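PDB 2B5W: glucose dehydrogenase from Haloferax mediterranei, which catalyses the zinc-dependent oxidation of D-glucose and several other aldose sugars, with NADP(+) preferred to NAD(+) as electron acceptor. Local coordinates for residues 5-9 against 49-53; 59-63 against 114-118. The protein carries 1 engineered substitution. All coordinates share one frame; numbering follows the deposited sequence.

The two contacts show how chemistry changes with depth in one domain. Contact 1 lies at the surface and contact 2 is buried nearer the centre of the chain, their centres about 10 Å apart. They share one antiparallel sheet: strand 2-7 serves contact 1, its neighbour 58-60 serves contact 2, and a probable hydrogen bond from Val6 N to Leu59 O (2.9 Å) joins them. Phe52 of contact 1 also packs on Leu59 of contact 2. Neither pairing contains a hydrogen bond between its two segments. The outer one relies on an aromatic ring against aliphatic and backbone atoms, whereas the inner one relies on glycine backbone packing and a histidine bound to zinc.

Contact 1 of 2, residues 5-9 against 49-53; sequences AVKRG and HGGFP
Phe52 and Val6 meet side chain to side chain, the valine presenting its CG2 methyl to ring atom CE1 at 3.8 Å. With CG anti to its own carbonyl carbon (chi1 -73°), the phenylalanine ring extends toward strand 2-7 and meets the backbone of Val6 to Arg8. Ring atom CZ lies 3.5 Å from Val6 O, while Lys7 C and Arg8 N come up at the ring edge, near its plane. Arg8 N is buried here and has no partner in the model. CB of His49, the first residue of a type I turn that ends at Phe52, sits over the centre of one ring face. Arg8 CG lies 3.7 Å from Phe52 CE2. The Arg8 side chain crosses that of His49 at about a right angle, its CD over one face of the imidazole, but the histidine is poorly ordered and the two groups are modelled too close, so the finer fit is doubtful. An alanine for Phe52 is likely to open a gap between Val6, the aliphatic part of Arg8 and His49 CB. The arrangement is that of an N-terminal beta-strand packed on the loop after helix 39-46 in the GroES-like domain, a loop that carries the substrate-binding residue His49.

Contact 2 of 2, residues 59-63 against 114-118; sequences LVLGH and ERGIV. With ZN (zinc ion), chain B.
Gly116 faces the backbone of Val60 to Gly62 in the GroES-like catalytic domain of this member of the zinc-containing alcohol dehydrogenase family, and its segment is shaped by a classic beta bulge, two residues, Ile117 and Val118, set opposite the single Glu114. Hydrogen bonding holds that bulge from within. Glu114 O accepts from Ile117 N at 3.0 Å and from Val118 N at 2.9 Å, and Glu114 N donates to Val118 O, so the backbone doubles back tightly with Gly116 at its bend.

Backbone packing comes next. Leu61 and Gly116 have the nearest CA atoms of the two segments, 4.4 Å apart, and Gly116 CA makes a nearly straight CA-H...O contact with Val60 O (3.5 Å, 165° at the hydrogen). A side-chain carbon on Gly116 would collide with Gly62 O, and its positive phi also favours glycine. Gly116 O is buried and finds no partner in the model. The CD2 methyl of Leu59 lies against the carbonyl oxygens of Gly116 and Ile117, 4.0 Å from each, and His63 CB comes to 3.3 Å from Arg115 O.

A CH-pi contact follows: Ile117 CD1 lies over one face of the His63 imidazole, offset toward the rim, 4.1 Å from the ring centroid. His63 ND1 is buried here without a partner in the model.

Charged groups are held from outside. Arg115 hydrogen-bonds through NE to His121 O and through NH2 to Gly122 O, and Glu114, a substrate-binding residue, forms a salt bridge with Arg88.

Metal binding is the last kind. With CG between its backbone N and carbonyl carbon (chi1 58°), His63 directs its ring past Ile117 to the catalytic zinc, which Glu64 and the engineered Cys38 also bind; His63 NE2 stands 2.1 Å from the zinc ion.

Contact 1 of 2, residues 5-9 against 49-53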
ATOM      1  N   ALA A   5      10.917 -29.623 -21.170  1.00 18.93           N
ATOM      2  CA  ALA A   5      10.493 -28.429 -21.893  1.00 18.10           C
ATOM      3  C   ALA A   5       9.036 -28.511 -22.319  1.00 20.29           C
ATOM      4  O   ALA A   5       8.467 -29.597 -22.384  1.00 24.71           O
ATOM      5  CB  ALA A   5      11.349 -28.235 -23.106  1.00 19.84           C
ATOM      6  N   VAL A   6       8.442 -27.349 -22.567  1.00 23.26           N
ATOM      7  CA  VAL A   6       7.142 -27.292 -23.271  1.00 25.03           C
ATOM      8  C   VAL A   6       7.455 -26.924 -24.742  1.00 27.73           C
ATOM      9  O   VAL A   6       8.346 -26.123 -25.038  1.00 23.54           O
ATOM     10  CB  VAL A   6       6.156 -26.293 -22.630  1.00 28.47           C
ATOM     11  CG1 VAL A   6       5.632 -26.833 -21.287  1.00 31.48           C
ATOM     12  CG2 VAL A   6       6.768 -24.911 -22.449  1.00 34.05           C
ATOM     13  N   LYS A   7       6.752 -27.565 -25.667  1.00 34.88           N
ATOM     14  CA  LYS A   7       6.900 -27.300 -27.096  1.00 39.58           C
ATOM     15  C   LYS A   7       5.555 -26.836 -27.647  1.00 32.15           C
ATOM     16  O   LYS A   7       4.489 -27.109 -27.062  1.00 33.53           O
ATOM     17  CB  LYS A   7       7.302 -28.578 -27.838  1.00 38.07           C
ATOM     18  CG  LYS A   7       8.789 -28.889 -27.926  1.00 52.40           C
ATOM     19  CD  LYS A   7       8.983 -30.402 -28.071  1.00 51.85           C
ATOM     20  CE  LYS A   7      10.152 -30.798 -28.958  1.00 79.73           C
ATOM     21  NZ  LYS A   7      10.247 -32.302 -29.050  1.00 51.36           N
ATOM     22  N   ARG A   8       5.611 -26.109 -28.764  1.00 20.00           N
ATOM     23  CA  ARG A   8       4.384 -25.790 -29.495  1.00 20.00           C
ATOM     24  C   ARG A   8       3.722 -27.084 -29.937  1.00 20.00           C
ATOM     25  O   ARG A   8       4.374 -27.947 -30.542  1.00 20.00           O
ATOM     26  CB  ARG A   8       4.712 -24.948 -30.727  1.00 20.00           C
ATOM     27  CG  ARG A   8       5.211 -23.546 -30.379  1.00 20.00           C
ATOM     28  CD  ARG A   8       5.609 -22.731 -31.609  1.00 20.00           C
ATOM     29  NE  ARG A   8       6.090 -21.383 -31.274  1.00 20.00           N
ATOM     30  CZ  ARG A   8       6.493 -20.484 -32.181  1.00 20.00           C
ATOM     31  NH1 ARG A   8       6.483 -20.771 -33.490  1.00 20.00           N
ATOM     32  NH2 ARG A   8       6.931 -19.255 -31.876  1.00 20.00           N
ATOM     33  N   GLY A   9       2.453 -27.267 -29.575  1.00 62.23           N
ATOM     34  CA  GLY A   9       1.698 -28.434 -30.000  1.00 68.72           C
ATOM     35  C   GLY A   9       1.641 -29.597 -29.021  1.00106.17           C
ATOM     36  O   GLY A   9       0.751 -30.435 -29.137  1.00100.66           O
ATOM     37  N   HIS A  49       2.853 -20.106 -26.587  1.00 74.61           N
ATOM     38  CA  HIS A  49       4.291 -20.153 -26.849  1.00 46.66           C
ATOM     39  C   HIS A  49       4.896 -18.747 -26.991  1.00 65.98           C
ATOM     40  O   HIS A  49       5.977 -18.590 -27.563  1.00 46.10           O
ATOM     41  CB  HIS A  49       4.604 -21.033 -28.083  1.00 59.96           C
ATOM     42  CG  HIS A  49       3.863 -20.644 -29.329  1.00105.82           C
ATOM     43  ND1 HIS A  49       2.569 -21.046 -29.586  1.00 92.17           N
ATOM     44  CD2 HIS A  49       4.244 -19.905 -30.398  1.00 74.40           C
ATOM     45  CE1 HIS A  49       2.180 -20.560 -30.751  1.00 78.91           C
ATOM     46  NE2 HIS A  49       3.180 -19.865 -31.265  1.00145.82           N
ATOM     47  N   GLY A  50       4.215 -17.734 -26.452  1.00 81.59           N
ATOM     48  CA  GLY A  50       4.692 -16.361 -26.528  1.00117.50           C
ATOM     49  C   GLY A  50       5.943 -16.130 -25.695  1.00 41.11           C
ATOM     50  O   GLY A  50       6.848 -15.399 -26.106  1.00 56.95           O
ATOM     51  N   GLY A  51       5.974 -16.760 -24.522  1.00 98.77           N
ATOM     52  CA  GLY A  51       7.119 -16.716 -23.632  1.00 56.92           C
ATOM     53  C   GLY A  51       8.337 -17.535 -24.046  1.00 54.52           C
ATOM     54  O   GLY A  51       9.337 -17.523 -23.339  1.00 33.91           O
ATOM     55  N   PHE A  52       8.286 -18.240 -25.173  1.00 33.09           N
ATOM     56  CA  PHE A  52       9.448 -18.989 -25.624  1.00 33.34           C
ATOM     57  C   PHE A  52      10.558 -17.991 -25.925  1.00 36.66           C
ATOM     58  O   PHE A  52      10.275 -16.852 -26.352  1.00 38.23           O
ATOM     59  CB  PHE A  52       9.157 -19.832 -26.884  1.00 37.62           C
ATOM     60  CG  PHE A  52       8.304 -21.066 -26.643  1.00 29.52           C
ATOM     61  CD1 PHE A  52       7.530 -21.214 -25.503  1.00 26.86           C
ATOM     62  CD2 PHE A  52       8.257 -22.057 -27.602  1.00 37.85           C
ATOM     63  CE1 PHE A  52       6.756 -22.339 -25.296  1.00 34.15           C
ATOM     64  CE2 PHE A  52       7.469 -23.183 -27.410  1.00 35.12           C
ATOM     65  CZ  PHE A  52       6.723 -23.321 -26.251  1.00 30.09           C
ATOM     66  N   PRO A  53      11.805 -18.389 -25.705  1.00 28.12           N
ATOM     67  CA  PRO A  53      12.947 -17.541 -26.045  1.00 23.20           C
ATOM     68  C   PRO A  53      12.961 -17.255 -27.547  1.00 40.43           C
ATOM     69  O   PRO A  53      12.626 -18.124 -28.342  1.00 33.81           O
ATOM     70  CB  PRO A  53      14.162 -18.363 -25.619  1.00 30.86           C
ATOM     71  CG  PRO A  53      13.610 -19.383 -24.661  1.00 24.13           C
ATOM     72  CD  PRO A  53      12.225 -19.665 -25.094  1.00 23.31           C
TER

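Contact 2 of 2, residues 59-63 against 114-118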
ATOM      1  N   LEU A  59      10.477 -24.128 -24.589  1.00 22.80           N
ATOM      2  CA  LEU A  59      10.907 -23.432 -23.397  1.00 21.10           C
ATOM      3  C   LEU A  59      11.248 -24.495 -22.345  1.00 19.54           C
ATOM      4  O   LEU A  59      10.394 -25.283 -21.961  1.00 19.52           O
ATOM      5  CB  LEU A  59       9.794 -22.539 -22.875  1.00 22.10           C
ATOM      6  CG  LEU A  59      10.044 -21.897 -21.498  1.00 20.42           C
ATOM      7  CD1 LEU A  59      11.196 -20.934 -21.580  1.00 20.95           C
ATOM      8  CD2 LEU A  59       8.812 -21.201 -21.046  1.00 24.80           C
ATOM      9  N   VAL A  60      12.504 -24.516 -21.917  1.00 18.33           N
ATOM     10  CA  VAL A  60      12.881 -25.388 -20.790  1.00 17.95           C
ATOM     11  C   VAL A  60      12.210 -24.825 -19.537  1.00 17.23           C
ATOM     12  O   VAL A  60      12.287 -23.601 -19.284  1.00 17.57           O
ATOM     13  CB  VAL A  60      14.391 -25.448 -20.595  1.00 17.41           C
ATOM     14  CG1 VAL A  60      14.749 -26.191 -19.317  1.00 18.97           C
ATOM     15  CG2 VAL A  60      15.079 -26.128 -21.807  1.00 21.27           C
ATOM     16  N   LEU A  61      11.507 -25.680 -18.799  1.00 16.86           N
ATOM     17  CA  LEU A  61      10.767 -25.255 -17.640  1.00 17.06           C
ATOM     18  C   LEU A  61      11.670 -25.141 -16.408  1.00 17.19           C
ATOM     19  O   LEU A  61      12.803 -25.580 -16.434  1.00 17.06           O
ATOM     20  CB  LEU A  61       9.644 -26.234 -17.360  1.00 18.95           C
ATOM     21  CG  LEU A  61       8.538 -26.357 -18.419  1.00 24.78           C
ATOM     22  CD1 LEU A  61       7.633 -27.529 -18.024  1.00 27.76           C
ATOM     23  CD2 LEU A  61       7.765 -25.069 -18.516  1.00 29.92           C
ATOM     24  N   GLY A  62      11.099 -24.566 -15.348  1.00 19.55           N
ATOM     25  CA  GLY A  62      11.678 -24.590 -14.017  1.00 19.96           C
ATOM     26  C   GLY A  62      12.360 -23.295 -13.634  1.00 16.40           C
ATOM     27  O   GLY A  62      13.324 -22.865 -14.277  1.00 18.11           O
ATOM     28  N   HIS A  63      11.922 -22.727 -12.513  1.00 17.17           N
ATOM     29  CA  HIS A  63      12.546 -21.506 -12.003  1.00 15.21           C
ATOM     30  C   HIS A  63      12.954 -21.650 -10.534  1.00 16.02           C
ATOM     31  O   HIS A  63      13.496 -20.718  -9.956  1.00 18.20           O
ATOM     32  CB  HIS A  63      11.585 -20.312 -12.149  1.00 15.37           C
ATOM     33  CG  HIS A  63      10.292 -20.533 -11.450  1.00 17.51           C
ATOM     34  ND1 HIS A  63       9.265 -21.270 -12.010  1.00 19.73           N
ATOM     35  CD2 HIS A  63       9.882 -20.194 -10.202  1.00 21.26           C
ATOM     36  CE1 HIS A  63       8.287 -21.390 -11.128  1.00 24.29           C
ATOM     37  NE2 HIS A  63       8.640 -20.766 -10.014  1.00 18.84           N
ATOM     38  N   GLU A 114      12.372 -13.930 -17.331  1.00 19.17           N
ATOM     39  CA  GLU A 114      12.316 -14.821 -16.174  1.00 16.92           C
ATOM     40  C   GLU A 114      12.634 -16.226 -16.661  1.00 18.88           C
ATOM     41  O   GLU A 114      11.929 -16.780 -17.475  1.00 18.07           O
ATOM     42  CB  GLU A 114      10.935 -14.785 -15.493  1.00 18.63           C
ATOM     43  CG  GLU A 114      10.819 -13.607 -14.543  1.00 21.56           C
ATOM     44  CD  GLU A 114       9.426 -13.387 -13.981  1.00 27.85           C
ATOM     45  OE1 GLU A 114       8.458 -14.005 -14.465  1.00 25.87           O
ATOM     46  OE2 GLU A 114       9.308 -12.561 -13.047  1.00 21.37           O
ATOM     47  N   ARG A 115      13.699 -16.784 -16.154  1.00 15.42           N
ATOM     48  CA  ARG A 115      14.136 -18.119 -16.559  1.00 15.93           C
ATOM     49  C   ARG A 115      13.046 -19.142 -16.216  1.00 17.28           C
ATOM     50  O   ARG A 115      12.548 -19.206 -15.088  1.00 16.70           O
ATOM     51  CB  ARG A 115      15.468 -18.447 -15.890  1.00 16.34           C
ATOM     52  CG  ARG A 115      16.635 -17.636 -16.489  1.00 16.58           C
ATOM     53  CD  ARG A 115      18.020 -18.223 -16.407  1.00 17.64           C
ATOM     54  NE  ARG A 115      18.083 -19.571 -16.971  1.00 16.91           N
ATOM     55  CZ  ARG A 115      19.191 -20.267 -17.123  1.00 15.96           C
ATOM     56  NH1 ARG A 115      20.371 -19.755 -16.799  1.00 17.91           N
ATOM     57  NH2 ARG A 115      19.113 -21.515 -17.589  1.00 17.43           N
ATOM     58  N   GLY A 116      12.667 -19.930 -17.229  1.00 16.85           N
ATOM     59  CA  GLY A 116      11.635 -20.942 -17.101  1.00 19.40           C
ATOM     60  C   GLY A 116      10.214 -20.431 -17.256  1.00 20.80           C
ATOM     61  O   GLY A 116       9.263 -21.186 -17.115  1.00 19.87           O
ATOM     62  N   ILE A 117      10.056 -19.137 -17.502  1.00 19.12           N
ATOM     63  CA  ILE A 117       8.742 -18.518 -17.469  1.00 21.64           C
ATOM     64  C   ILE A 117       8.500 -17.639 -18.694  1.00 22.62           C
ATOM     65  O   ILE A 117       7.530 -17.837 -19.416  1.00 22.60           O
ATOM     66  CB  ILE A 117       8.559 -17.718 -16.176  1.00 21.01           C
ATOM     67  CG1 ILE A 117       8.781 -18.596 -14.973  1.00 20.90           C
ATOM     68  CG2 ILE A 117       7.137 -17.123 -16.132  1.00 24.92           C
ATOM     69  CD1 ILE A 117       8.817 -17.804 -13.647  1.00 24.79           C
ATOM     70  N   VAL A 118       9.357 -16.647 -18.896  1.00 22.56           N
ATOM     71  CA  VAL A 118       9.205 -15.768 -20.070  1.00 27.35           C
ATOM     72  C   VAL A 118      10.530 -15.319 -20.656  1.00 19.05           C
ATOM     73  O   VAL A 118      11.362 -14.675 -20.001  1.00 19.77           O
ATOM     74  CB  VAL A 118       8.295 -14.567 -19.763  1.00 29.89           C
ATOM     75  CG1 VAL A 118       8.775 -13.786 -18.530  1.00 28.10           C
ATOM     76  CG2 VAL A 118       8.161 -13.658 -21.000  1.00 34.17           C
TER
HETATM   77 ZN    ZN B 800       7.664 -21.372  -8.286  1.00 23.59          ZN